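Local coordinates for protein trans-4-hydroxy-L-proline dehydratase (Clostridioides difficile 70-100-2010, PDB 6VXC) that is a glycyl radical enzyme that dehydrates trans-4-hydroxy-L-proline to (S)-1-pyrroline-5-carboxylate in the anaerobic breakdown of hydroxyproline, at residues V66-S71 / H538-L543; L88-K93 / Y283-I288; G191-K196 / V268-P273; L330-W335 / D388-I393. All blocks are in the same frame, centred on the assembly; numbering follows the deposited sequence.

Contact 1: residues V66-S71 / H538-L543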
loop_
_atom_site.group_PDB
_atom_site.type_symbol
_atom_site.label_atom_id
_atom_site.label_comp_id
_atom_site.label_asym_id
_atom_site.label_seq_id
_atom_site.Cartn_x
_atom_site.Cartn_y
_atom_site.Cartn_z
ATOM N N VAL A 66 -11.639 6.868 24.369
ATOM C CA VAL A 66 -11.434 8.217 24.884
ATOM C C VAL A 66 -9.960 8.456 25.194
ATOM O O VAL A 66 -9.435 9.550 24.963
ATOM C CB VAL A 66 -12.331 8.462 26.109
ATOM C CG1 VAL A 66 -11.964 9.774 26.783
ATOM C CG2 VAL A 66 -13.804 8.483 25.693
ATOM N N LEU A 67 -9.269 7.445 25.725
ATOM C CA LEU A 67 -7.837 7.580 25.978
ATOM C C LEU A 67 -7.068 7.917 24.702
ATOM O O LEU A 67 -6.194 8.788 24.705
ATOM C CB LEU A 67 -7.288 6.302 26.616
ATOM C CG LEU A 67 -5.773 6.190 26.800
ATOM C CD1 LEU A 67 -5.247 7.310 27.639
ATOM C CD2 LEU A 67 -5.470 4.881 27.472
ATOM N N ARG A 68 -7.358 7.217 23.608
ATOM C CA ARG A 68 -6.691 7.526 22.346
ATOM C C ARG A 68 -7.005 8.950 21.892
ATOM O O ARG A 68 -6.111 9.695 21.480
ATOM C CB ARG A 68 -7.119 6.527 21.271
ATOM C CG ARG A 68 -6.785 5.072 21.578
ATOM C CD ARG A 68 -5.287 4.844 21.661
ATOM N NE ARG A 68 -4.611 5.293 20.449
ATOM C CZ ARG A 68 -3.297 5.435 20.335
ATOM N NH1 ARG A 68 -2.784 5.863 19.199
ATOM N NH2 ARG A 68 -2.497 5.165 21.365
ATOM N N ALA A 69 -8.274 9.352 21.971
ATOM C CA ALA A 69 -8.655 10.694 21.533
ATOM C C ALA A 69 -8.001 11.772 22.399
ATOM O O ALA A 69 -7.476 12.767 21.883
ATOM C CB ALA A 69 -10.175 10.832 21.552
ATOM N N LEU A 70 -8.029 11.588 23.726
ATOM C CA LEU A 70 -7.373 12.536 24.623
ATOM C C LEU A 70 -5.867 12.571 24.385
ATOM O O LEU A 70 -5.241 13.628 24.488
ATOM C CB LEU A 70 -7.678 12.187 26.082
ATOM C CG LEU A 70 -9.098 12.452 26.581
ATOM C CD1 LEU A 70 -9.322 11.868 27.992
ATOM C CD2 LEU A 70 -9.403 13.941 26.538
ATOM N N SER A 71 -5.263 11.421 24.076
ATOM C CA SER A 71 -3.831 11.415 23.796
ATOM C C SER A 71 -3.521 12.147 22.494
ATOM O O SER A 71 -2.547 12.903 22.419
ATOM C CB SER A 71 -3.311 9.978 23.737
ATOM O OG SER A 71 -3.492 9.337 24.983
ATOM N N HIS A 538 -7.437 -2.058 21.293
ATOM C CA HIS A 538 -6.300 -1.256 21.714
ATOM C C HIS A 538 -5.831 -0.249 20.671
ATOM O O HIS A 538 -5.000 0.598 20.995
ATOM C CB HIS A 538 -5.127 -2.175 22.098
ATOM C CG HIS A 538 -5.498 -3.210 23.117
ATOM N ND1 HIS A 538 -5.624 -2.922 24.458
ATOM C CD2 HIS A 538 -5.797 -4.523 22.987
ATOM C CE1 HIS A 538 -5.979 -4.015 25.110
ATOM N NE2 HIS A 538 -6.091 -5.002 24.241
ATOM N N MET A 539 -6.325 -0.315 19.442
ATOM C CA MET A 539 -5.997 0.698 18.440
ATOM C C MET A 539 -7.236 1.385 17.882
ATOM O O MET A 539 -7.319 1.583 16.665
ATOM C CB MET A 539 -5.242 0.087 17.261
ATOM C CG MET A 539 -3.862 -0.435 17.528
ATOM S SD MET A 539 -3.231 -1.064 15.950
ATOM C CE MET A 539 -2.123 -2.351 16.500
ATOM N N PRO A 540 -8.226 1.743 18.697
ATOM C CA PRO A 540 -9.353 2.487 18.140
ATOM C C PRO A 540 -8.836 3.786 17.556
ATOM O O PRO A 540 -7.822 4.325 17.989
ATOM C CB PRO A 540 -10.267 2.722 19.347
ATOM C CG PRO A 540 -9.359 2.676 20.519
ATOM C CD PRO A 540 -8.298 1.661 20.167
ATOM N N CYS A 541 -9.493 4.254 16.512
ATOM C CA CYS A 541 -9.044 5.449 15.800
ATOM C C CYS A 541 -10.208 6.418 15.683
ATOM O O CYS A 541 -10.833 6.526 14.625
ATOM C CB CYS A 541 -8.448 5.078 14.435
ATOM S SG CYS A 541 -9.445 3.889 13.479
ATOM N N PRO A 542 -10.522 7.152 16.759
ATOM C CA PRO A 542 -11.665 8.082 16.698
ATOM C C PRO A 542 -11.531 9.134 15.611
ATOM O O PRO A 542 -12.548 9.510 15.017
ATOM C CB PRO A 542 -11.690 8.739 18.088
ATOM C CG PRO A 542 -10.712 7.996 18.917
ATOM C CD PRO A 542 -9.790 7.223 18.027
ATOM N N LEU A 543 -10.330 9.627 15.314
ATOM C CA LEU A 543 -10.245 10.624 14.248
ATOM C C LEU A 543 -10.654 10.013 12.911
ATOM O O LEU A 543 -11.564 10.512 12.248
ATOM C CB LEU A 543 -8.844 11.241 14.165
ATOM C CG LEU A 543 -8.652 12.247 13.015
ATOM C CD1 LEU A 543 -9.637 13.422 13.160
ATOM C CD2 LEU A 543 -7.205 12.786 12.936
HETATM O O HOH W 1 -5.586 6.092 18.036
#
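Two prolines lean on one turn of helix 64-78: Pro540, in a short link, meets the stem of Arg68, and Pro542, opening the next helix, meets Ala69. This is the tight part. Arg68 CG rests on Pro540 CG at 3.7 Å, the side chains crossing at about a right angle, while Ala69 CB lies 3.9 Å from Pro542 CG. Beside it the fit is looser: no direct hydrogen bond joins the segments, and a water bridges them. Arg68 NE donates to it over 2.7 Å, with the water in the guanidinium plane at its edge, and the water donates to Pro540 O at 2.9 Å. At the partly exposed margin His538 offers its carbonyl, with O 4.3 Å from Arg68 CD, and its CB points away.

The arginine chain is bent twice, at chi2 (-64°) and chi3 (-55°), which folds NE back toward this water. Its far nitrogens are held by others: NH1 by a salt bridge to Glu105, NH2 by the hydroxyl of Tyr55. The contact joins helix 64-78 to the link between helices 506-538 and 542-546. Helix 46-58 packs on Arg68 and Ser71, helix 214-248 touches Ala69 and Pro542, and Glu293 of helix 276-293 lies against Pro542.

Contact 2: residues L88-K93 / Y283-I288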
loop_
_atom_site.group_PDB
_atom_site.type_symbol
_atom_site.label_atom_id
_atom_site.label_comp_id
_atom_site.label_asym_id
_atom_site.label_seq_id
_atom_site.Cartn_x
_atom_site.Cartn_y
_atom_site.Cartn_z
ATOM N N LEU A 88 2.844 27.062 0.631
ATOM C CA LEU A 88 1.452 27.472 0.595
ATOM C C LEU A 88 0.540 26.512 1.344
ATOM O O LEU A 88 -0.481 26.942 1.879
ATOM C CB LEU A 88 0.972 27.603 -0.858
ATOM C CG LEU A 88 1.571 28.710 -1.746
ATOM C CD1 LEU A 88 1.083 28.607 -3.187
ATOM C CD2 LEU A 88 1.237 30.090 -1.190
ATOM N N ILE A 89 0.897 25.226 1.391
ATOM C CA ILE A 89 0.213 24.207 2.187
ATOM C C ILE A 89 1.137 23.820 3.331
ATOM O O ILE A 89 2.303 23.495 3.093
ATOM C CB ILE A 89 -0.129 22.967 1.334
ATOM C CG1 ILE A 89 -0.986 23.358 0.135
ATOM C CG2 ILE A 89 -0.821 21.871 2.191
ATOM C CD1 ILE A 89 -2.309 23.981 0.512
ATOM N N VAL A 90 0.612 23.791 4.562
ATOM C CA VAL A 90 1.442 23.588 5.746
ATOM C C VAL A 90 1.012 22.328 6.490
ATOM O O VAL A 90 -0.143 21.886 6.416
ATOM C CB VAL A 90 1.407 24.801 6.707
ATOM C CG1 VAL A 90 1.911 26.070 6.010
ATOM C CG2 VAL A 90 0.009 24.980 7.269
ATOM N N GLY A 91 1.966 21.765 7.228
ATOM C CA GLY A 91 1.768 20.559 8.012
ATOM C C GLY A 91 2.838 19.512 7.745
ATOM O O GLY A 91 3.081 19.136 6.591
ATOM N N GLU A 92 3.495 19.045 8.806
ATOM C CA GLU A 92 4.493 17.984 8.746
ATOM C C GLU A 92 4.161 16.952 9.823
ATOM O O GLU A 92 3.722 17.315 10.915
ATOM C CB GLU A 92 5.922 18.528 8.961
ATOM C CG GLU A 92 6.479 19.445 7.856
ATOM C CD GLU A 92 6.937 18.689 6.599
ATOM O OE1 GLU A 92 7.206 17.470 6.698
ATOM O OE2 GLU A 92 7.038 19.324 5.519
ATOM N N LYS A 93 4.358 15.666 9.510
ATOM C CA LYS A 93 4.156 14.638 10.527
ATOM C C LYS A 93 5.156 14.790 11.667
ATOM O O LYS A 93 4.777 14.752 12.840
ATOM C CB LYS A 93 4.262 13.241 9.914
ATOM C CG LYS A 93 3.105 12.839 9.010
ATOM C CD LYS A 93 3.335 11.470 8.357
ATOM C CE LYS A 93 3.295 10.334 9.391
ATOM N NZ LYS A 93 3.788 9.036 8.853
ATOM N N TYR A 283 -7.579 18.670 3.180
ATOM C CA TYR A 283 -7.131 17.299 2.994
ATOM C C TYR A 283 -5.814 17.061 3.718
ATOM O O TYR A 283 -5.657 16.050 4.413
ATOM C CB TYR A 283 -6.974 16.917 1.515
ATOM C CG TYR A 283 -6.239 15.597 1.502
ATOM C CD1 TYR A 283 -6.910 14.413 1.776
ATOM C CD2 TYR A 283 -4.858 15.555 1.398
ATOM C CE1 TYR A 283 -6.237 13.221 1.857
ATOM C CE2 TYR A 283 -4.174 14.358 1.490
ATOM C CZ TYR A 283 -4.872 13.203 1.729
ATOM O OH TYR A 283 -4.204 12.023 1.819
ATOM N N TRP A 284 -4.848 17.980 3.567
ATOM C CA TRP A 284 -3.521 17.722 4.117
ATOM C C TRP A 284 -3.529 17.702 5.643
ATOM O O TRP A 284 -2.795 16.920 6.255
ATOM C CB TRP A 284 -2.492 18.735 3.597
ATOM C CG TRP A 284 -1.123 18.286 4.014
ATOM C CD1 TRP A 284 -0.279 18.908 4.883
ATOM C CD2 TRP A 284 -0.475 17.061 3.631
ATOM N NE1 TRP A 284 0.859 18.164 5.051
ATOM C CE2 TRP A 284 0.771 17.026 4.289
ATOM C CE3 TRP A 284 -0.818 16.005 2.781
ATOM C CZ2 TRP A 284 1.665 15.970 4.141
ATOM C CZ3 TRP A 284 0.079 14.953 2.626
ATOM C CH2 TRP A 284 1.305 14.946 3.307
ATOM N N PHE A 285 -4.331 18.568 6.277
ATOM C CA PHE A 285 -4.469 18.520 7.732
ATOM C C PHE A 285 -5.040 17.179 8.182
ATOM O O PHE A 285 -4.564 16.578 9.154
ATOM C CB PHE A 285 -5.359 19.668 8.219
ATOM C CG PHE A 285 -4.635 20.981 8.413
ATOM C CD1 PHE A 285 -3.285 21.014 8.758
ATOM C CD2 PHE A 285 -5.320 22.189 8.283
ATOM C CE1 PHE A 285 -2.620 22.228 8.946
ATOM C CE2 PHE A 285 -4.664 23.416 8.473
ATOM C CZ PHE A 285 -3.313 23.437 8.808
ATOM N N VAL A 286 -6.085 16.712 7.501
ATOM C CA VAL A 286 -6.653 15.402 7.803
ATOM C C VAL A 286 -5.594 14.318 7.616
ATOM O O VAL A 286 -5.485 13.394 8.423
ATOM C CB VAL A 286 -7.897 15.134 6.932
ATOM C CG1 VAL A 286 -8.389 13.703 7.125
ATOM C CG2 VAL A 286 -9.012 16.136 7.211
ATOM N N HIS A 287 -4.800 14.420 6.551
ATOM C CA HIS A 287 -3.716 13.466 6.320
ATOM C C HIS A 287 -2.726 13.451 7.487
ATOM O O HIS A 287 -2.428 12.393 8.048
ATOM C CB HIS A 287 -3.010 13.817 5.002
ATOM C CG HIS A 287 -1.908 12.884 4.617
ATOM N ND1 HIS A 287 -1.979 12.063 3.513
ATOM C CD2 HIS A 287 -0.679 12.682 5.153
ATOM C CE1 HIS A 287 -0.863 11.366 3.409
ATOM N NE2 HIS A 287 -0.051 11.729 4.385
ATOM N N ILE A 288 -2.242 14.627 7.894
ATOM C CA ILE A 288 -1.348 14.713 9.046
ATOM C C ILE A 288 -2.016 14.104 10.270
ATOM O O ILE A 288 -1.378 13.415 11.071
ATOM C CB ILE A 288 -0.942 16.176 9.308
ATOM C CG1 ILE A 288 -0.097 16.706 8.147
ATOM C CG2 ILE A 288 -0.173 16.305 10.626
ATOM C CD1 ILE A 288 1.180 15.942 7.971
#
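Trp284 NE1 donates to Gly91 O over 2.9 Å, nearly straight at 171°. The oxygen lies almost in the indole plane, but seen from the carbonyl the donor stands 46° above its plane, so it does not use a lone pair. Placing CG anti to the backbone N (chi1 -171°) carries the indole across to the loop. The neighbouring carbonyl, Val90 O, also lies at the indole edge, 3.4 Å from Trp284 CD1, and has its own hydrogen bond from Gln281.

Residues 88-93 form part of the irregular link between helix 64-78 and strand 99-101, laid along helix 276-293 inside the pyruvate formate-lyase-like region of the enzyme. Gly91 comes close enough for this because it has no side chain, and its backbone takes a positive phi.

Around the bond the packing is apolar. Ile89 CG2 sits 3.8 Å from Trp284 CB, and Val90 CG2 runs beside the Phe285 ring, 4.0 Å from its CZ. Ile288 CG1 lies over one indole face, toward its rim, while its CD1 reaches 3.5 Å from Lys93 N, which bonds to Gln341. Trp284 CZ3 in turn stands over the centre of the His287 imidazole, and Phe338 meets the indole edge-to-face.

Contact 3: residues G191-K196 / V268-P273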
loop_
_atom_site.group_PDB
_atom_site.type_symbol
_atom_site.label_atom_id
_atom_site.label_comp_id
_atom_site.label_asym_id
_atom_site.label_seq_id
_atom_site.Cartn_x
_atom_site.Cartn_y
_atom_site.Cartn_z
ATOM N N GLY A 191 -16.868 20.663 7.930
ATOM C CA GLY A 191 -15.719 20.826 8.790
ATOM C C GLY A 191 -15.875 19.966 10.029
ATOM O O GLY A 191 -16.878 19.286 10.212
ATOM N N PHE A 192 -14.851 19.989 10.884
ATOM C CA PHE A 192 -14.907 19.171 12.086
ATOM C C PHE A 192 -15.822 19.745 13.162
ATOM O O PHE A 192 -16.274 18.990 14.033
ATOM C CB PHE A 192 -13.494 18.933 12.615
ATOM C CG PHE A 192 -12.759 17.902 11.813
ATOM C CD1 PHE A 192 -12.898 16.552 12.104
ATOM C CD2 PHE A 192 -11.980 18.274 10.723
ATOM C CE1 PHE A 192 -12.247 15.582 11.331
ATOM C CE2 PHE A 192 -11.326 17.309 9.949
ATOM C CZ PHE A 192 -11.458 15.969 10.251
ATOM N N LEU A 193 -16.136 21.043 13.106
ATOM C CA LEU A 193 -17.198 21.564 13.953
ATOM C C LEU A 193 -18.548 21.008 13.531
ATOM O O LEU A 193 -19.390 20.719 14.386
ATOM C CB LEU A 193 -17.222 23.091 13.919
ATOM C CG LEU A 193 -16.030 23.770 14.556
ATOM C CD1 LEU A 193 -16.106 25.255 14.278
ATOM C CD2 LEU A 193 -16.003 23.489 16.060
ATOM N N ASP A 194 -18.773 20.857 12.219
ATOM C CA ASP A 194 -20.003 20.226 11.734
ATOM C C ASP A 194 -20.104 18.776 12.197
ATOM O O ASP A 194 -21.173 18.312 12.615
ATOM C CB ASP A 194 -20.067 20.256 10.209
ATOM C CG ASP A 194 -20.165 21.651 9.638
ATOM O OD1 ASP A 194 -20.867 22.503 10.227
ATOM O OD2 ASP A 194 -19.541 21.878 8.575
ATOM N N LEU A 195 -19.017 18.016 12.039
ATOM C CA LEU A 195 -19.045 16.613 12.433
ATOM C C LEU A 195 -19.290 16.505 13.927
ATOM O O LEU A 195 -20.057 15.653 14.378
ATOM C CB LEU A 195 -17.730 15.935 12.036
ATOM C CG LEU A 195 -17.469 15.821 10.520
ATOM C CD1 LEU A 195 -16.020 15.427 10.197
ATOM C CD2 LEU A 195 -18.410 14.815 9.904
ATOM N N LYS A 196 -18.695 17.409 14.709
ATOM C CA LYS A 196 -18.938 17.373 16.148
ATOM C C LYS A 196 -20.416 17.580 16.469
ATOM O O LYS A 196 -20.972 16.890 17.324
ATOM C CB LYS A 196 -18.079 18.410 16.863
ATOM C CG LYS A 196 -18.168 18.266 18.370
ATOM C CD LYS A 196 -17.305 19.260 19.104
ATOM C CE LYS A 196 -17.545 19.151 20.606
ATOM N NZ LYS A 196 -16.721 20.124 21.350
ATOM N N VAL A 268 -10.193 26.095 7.724
ATOM C CA VAL A 268 -10.030 24.652 7.843
ATOM C C VAL A 268 -8.957 24.316 8.870
ATOM O O VAL A 268 -7.970 25.029 9.000
ATOM C CB VAL A 268 -9.710 24.030 6.457
ATOM C CG1 VAL A 268 -10.813 24.363 5.465
ATOM C CG2 VAL A 268 -8.326 24.485 5.937
ATOM N N PRO A 269 -9.117 23.190 9.575
ATOM C CA PRO A 269 -10.178 22.185 9.397
ATOM C C PRO A 269 -11.472 22.385 10.185
ATOM O O PRO A 269 -12.360 21.544 10.081
ATOM C CB PRO A 269 -9.494 20.888 9.840
ATOM C CG PRO A 269 -8.336 21.284 10.687
ATOM C CD PRO A 269 -8.099 22.765 10.551
ATOM N N ALA A 270 -11.592 23.493 10.917
ATOM C CA ALA A 270 -12.773 23.710 11.752
ATOM C C ALA A 270 -14.041 23.789 10.916
ATOM O O ALA A 270 -15.082 23.252 11.310
ATOM C CB ALA A 270 -12.603 24.976 12.594
ATOM N N HIS A 271 -13.972 24.447 9.757
ATOM C CA HIS A 271 -15.115 24.637 8.874
ATOM C C HIS A 271 -14.865 23.964 7.528
ATOM O O HIS A 271 -13.725 23.689 7.157
ATOM C CB HIS A 271 -15.399 26.122 8.638
ATOM C CG HIS A 271 -15.539 26.915 9.895
ATOM N ND1 HIS A 271 -14.486 27.593 10.466
ATOM C CD2 HIS A 271 -16.599 27.113 10.711
ATOM C CE1 HIS A 271 -14.899 28.202 11.564
ATOM N NE2 HIS A 271 -16.176 27.923 11.739
ATOM N N LYS A 272 -15.942 23.727 6.791
ATOM C CA LYS A 272 -15.805 23.119 5.480
ATOM C C LYS A 272 -15.004 24.048 4.568
ATOM O O LYS A 272 -15.058 25.274 4.707
ATOM C CB LYS A 272 -17.168 22.818 4.851
ATOM C CG LYS A 272 -17.924 24.003 4.261
ATOM C CD LYS A 272 -19.135 23.534 3.443
ATOM C CE LYS A 272 -20.065 24.684 3.041
ATOM N NZ LYS A 272 -20.953 25.131 4.149
ATOM N N PRO A 273 -14.210 23.488 3.659
ATOM C CA PRO A 273 -13.439 24.337 2.740
ATOM C C PRO A 273 -14.363 25.101 1.803
ATOM O O PRO A 273 -15.392 24.588 1.367
ATOM C CB PRO A 273 -12.564 23.331 1.977
ATOM C CG PRO A 273 -13.338 22.059 2.040
ATOM C CD PRO A 273 -14.010 22.052 3.397
HETATM O O HOH W 2 -18.586 24.294 8.018
#
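A helix start docked on a loop defines this contact: Gly191 is the N-cap of helix 192-205, and the 268-273 loop turns the carbonyls of Pro269 and Ala270 toward its first N-H groups. Phe192 N donates to Pro269 O at 3.0 Å (171°), and Leu193 N donates to Ala270 O, also at 3.0 Å (164°). Both donors lie in the carbonyl planes, the second on a lone pair. The helix therefore begins with N-H groups satisfied by another part of the chain, and the negative ends of two peptide dipoles probably favour the helix's N-terminal end.

Asp194 adds a bond from within the first turn: its OD2 accepts from Gly191 N on the anti side of the carboxylate, 29° out of its plane. This is the half of a capping box that a glycine N-cap can still make. The same oxygen accepts a hydrogen bond from a water at 2.7 Å, and that water accepts one from Lys272 N.

With no side chain, Gly191 lets its CA lie only 3.9 Å from His271 CA. Next along the chain, Phe192 CD2 packs 3.7 Å from Pro269 CB, the carbonyl O of that proline lying at the ring edge; a cis peptide bond precedes Pro269. Leu193 CD1 reaches the more exposed margin, 3.7 Å from His271 NE2.

The loop joins helix 252-267 to helix 276-293. Phe192 fills the inner side, against Val286 of helix 276-293, Met231 of helix 214-248 and Leu543 of helix 542-546, and Leu193 rests on Val232 of helix 214-248.

Contact 4: residues L330-W335 / D388-I393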
loop_
_atom_site.group_PDB
_atom_site.type_symbol
_atom_site.label_atom_id
_atom_site.label_comp_id
_atom_site.label_asym_id
_atom_site.label_seq_id
_atom_site.Cartn_x
_atom_site.Cartn_y
_atom_site.Cartn_z
ATOM N N LEU A 330 -0.451 24.907 -6.495
ATOM C CA LEU A 330 -0.905 24.352 -5.224
ATOM C C LEU A 330 -0.737 22.835 -5.196
ATOM O O LEU A 330 -0.364 22.270 -4.167
ATOM C CB LEU A 330 -2.356 24.753 -4.957
ATOM C CG LEU A 330 -2.519 26.217 -4.550
ATOM C CD1 LEU A 330 -3.960 26.685 -4.668
ATOM C CD2 LEU A 330 -2.003 26.426 -3.135
ATOM N N LEU A 331 -0.997 22.163 -6.317
ATOM C CA LEU A 331 -0.813 20.718 -6.371
ATOM C C LEU A 331 0.657 20.328 -6.346
ATOM O O LEU A 331 1.005 19.292 -5.777
ATOM C CB LEU A 331 -1.494 20.137 -7.611
ATOM C CG LEU A 331 -3.010 20.061 -7.472
ATOM C CD1 LEU A 331 -3.658 19.613 -8.751
ATOM C CD2 LEU A 331 -3.383 19.126 -6.313
ATOM N N GLU A 332 1.533 21.125 -6.959
ATOM C CA GLU A 332 2.961 20.853 -6.828
ATOM C C GLU A 332 3.398 20.993 -5.383
ATOM O O GLU A 332 4.213 20.205 -4.895
ATOM C CB GLU A 332 3.777 21.771 -7.753
ATOM C CG GLU A 332 3.656 21.341 -9.224
ATOM C CD GLU A 332 4.468 22.166 -10.239
ATOM O OE1 GLU A 332 5.269 23.050 -9.846
ATOM O OE2 GLU A 332 4.285 21.906 -11.452
ATOM N N CYS A 333 2.834 21.964 -4.670
ATOM C CA CYS A 333 3.084 22.060 -3.236
ATOM C C CYS A 333 2.617 20.804 -2.515
ATOM O O CYS A 333 3.345 20.252 -1.686
ATOM C CB CYS A 333 2.397 23.303 -2.656
ATOM S SG CYS A 333 3.133 24.895 -3.095
ATOM N N LEU A 334 1.394 20.350 -2.810
ATOM C CA LEU A 334 0.865 19.118 -2.228
ATOM C C LEU A 334 1.784 17.926 -2.493
ATOM O O LEU A 334 2.071 17.137 -1.585
ATOM C CB LEU A 334 -0.533 18.838 -2.778
ATOM C CG LEU A 334 -1.191 17.600 -2.146
ATOM C CD1 LEU A 334 -1.237 17.732 -0.617
ATOM C CD2 LEU A 334 -2.577 17.362 -2.705
ATOM N N TRP A 335 2.232 17.772 -3.744
ATOM C CA TRP A 335 3.123 16.669 -4.094
ATOM C C TRP A 335 4.354 16.659 -3.201
ATOM O O TRP A 335 4.750 15.611 -2.671
ATOM C CB TRP A 335 3.529 16.770 -5.572
ATOM C CG TRP A 335 2.850 15.753 -6.462
ATOM C CD1 TRP A 335 3.454 14.859 -7.273
ATOM C CD2 TRP A 335 1.440 15.516 -6.587
ATOM N NE1 TRP A 335 2.523 14.079 -7.908
ATOM C CE2 TRP A 335 1.277 14.464 -7.508
ATOM C CE3 TRP A 335 0.303 16.105 -6.029
ATOM C CZ2 TRP A 335 0.027 13.983 -7.882
ATOM C CZ3 TRP A 335 -0.949 15.618 -6.394
ATOM C CH2 TRP A 335 -1.076 14.574 -7.314
ATOM N N ASP A 388 4.228 14.675 -13.917
ATOM C CA ASP A 388 5.266 14.697 -14.945
ATOM C C ASP A 388 6.399 15.643 -14.553
ATOM O O ASP A 388 7.568 15.248 -14.489
ATOM C CB ASP A 388 4.605 15.123 -16.259
ATOM C CG ASP A 388 5.451 14.893 -17.497
ATOM O OD1 ASP A 388 6.483 14.188 -17.445
ATOM O OD2 ASP A 388 5.032 15.425 -18.556
ATOM N N GLU A 389 6.059 16.889 -14.214
ATOM C CA GLU A 389 7.085 17.866 -13.861
ATOM C C GLU A 389 7.835 17.469 -12.590
ATOM O O GLU A 389 9.067 17.503 -12.551
ATOM C CB GLU A 389 6.460 19.251 -13.683
ATOM C CG GLU A 389 7.481 20.314 -13.238
ATOM C CD GLU A 389 8.500 20.645 -14.326
ATOM O OE1 GLU A 389 8.104 20.680 -15.507
ATOM O OE2 GLU A 389 9.683 20.852 -14.001
ATOM N N MET A 390 7.109 17.101 -11.530
ATOM C CA MET A 390 7.751 16.931 -10.222
ATOM C C MET A 390 8.635 15.681 -10.144
ATOM O O MET A 390 9.652 15.693 -9.440
ATOM C CB MET A 390 6.690 16.891 -9.121
ATOM C CG MET A 390 5.879 18.197 -8.992
ATOM S SD MET A 390 6.884 19.695 -8.862
ATOM C CE MET A 390 7.409 19.616 -7.163
ATOM N N LYS A 391 8.273 14.613 -10.841
ATOM C CA LYS A 391 9.009 13.350 -10.836
ATOM C C LYS A 391 9.413 12.935 -9.409
ATOM O O LYS A 391 10.578 12.690 -9.102
ATOM C CB LYS A 391 10.224 13.438 -11.762
ATOM C CG LYS A 391 10.814 12.070 -12.141
ATOM C CD LYS A 391 12.037 12.156 -13.070
ATOM C CE LYS A 391 12.604 10.761 -13.333
ATOM N NZ LYS A 391 13.655 10.710 -14.397
ATOM N N LEU A 392 8.402 12.836 -8.540
ATOM C CA LEU A 392 8.572 12.407 -7.152
ATOM C C LEU A 392 7.917 11.048 -6.939
ATOM O O LEU A 392 6.829 10.785 -7.462
ATOM C CB LEU A 392 7.965 13.425 -6.183
ATOM C CG LEU A 392 8.575 14.838 -6.201
ATOM C CD1 LEU A 392 7.732 15.791 -5.356
ATOM C CD2 LEU A 392 10.056 14.851 -5.769
ATOM N N ILE A 393 8.583 10.176 -6.177
ATOM C CA ILE A 393 8.040 8.830 -5.979
ATOM C C ILE A 393 6.921 8.783 -4.950
ATOM O O ILE A 393 6.222 7.767 -4.862
ATOM C CB ILE A 393 9.142 7.813 -5.607
ATOM C CG1 ILE A 393 9.880 8.213 -4.330
ATOM C CG2 ILE A 393 10.098 7.607 -6.767
ATOM C CD1 ILE A 393 10.962 7.206 -3.939
#
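Met390 slants across Glu332, its sulfur laid against the stem and the carboxylate carbon: SD lies 3.6 Å from Glu332 CG and 3.7 Å from Glu332 CD. Bends at chi2 (-51°) and chi3 (-77°) curl the thioether back, leaving CE 4.0 Å from the carbonyl O of Glu332. The glutamate runs straight beyond CG and carries its carboxylate past the sulfur toward Glu389, whose CG comes within 4.0 Å of Glu332 OE2. The two carboxylate planes are turned 36° apart, and the like charges do not meet. Each has another partner: Glu332 bonds to Thr25 and Thr29, Glu389 to the backbone N of Gly24.

One turn along, Trp335 offers CD1 of its indole to Met390 CB at 4.2 Å, while Leu392 reaches the tryptophan's backbone, its CD1 4.0 Å from Trp335 O. Lys391, the first residue past the helix, has positive phi and turns the chain so that CB of Leu392 points toward helix 324-339.

Helix 378-390 links the adjacent parallel strands 362-366 and 396-401, so helix 324-339 packs on the C-terminal end of the helix of a beta-alpha-beta crossover and on the loop to its second strand, consistent with the alpha/beta barrel of glycyl radical enzymes.

Contacts 1, 2 and 4 are buried, whereas contact 3 reaches the surface through His271 and Lys272. Their chemistry follows from the elements they join: contact 3, where a loop meets a helix start, rests on backbone hydrogen bonds; contact 2, loop along helix, has one indole bond set in apolar packing; contacts 1 and 4 have no direct hydrogen bond between their segments, contact 1 relying on prolines and a water, contact 4 on a thioether against a glutamate stem, with tryptophan and leucine packing beside it. Helix 276-293 ties them together. Its Phe285 touches Pro269 of contact 3, and Trp284 meets Leu334 of contact 4. Contacts 1 and 4 lie about 33 Å apart between centres.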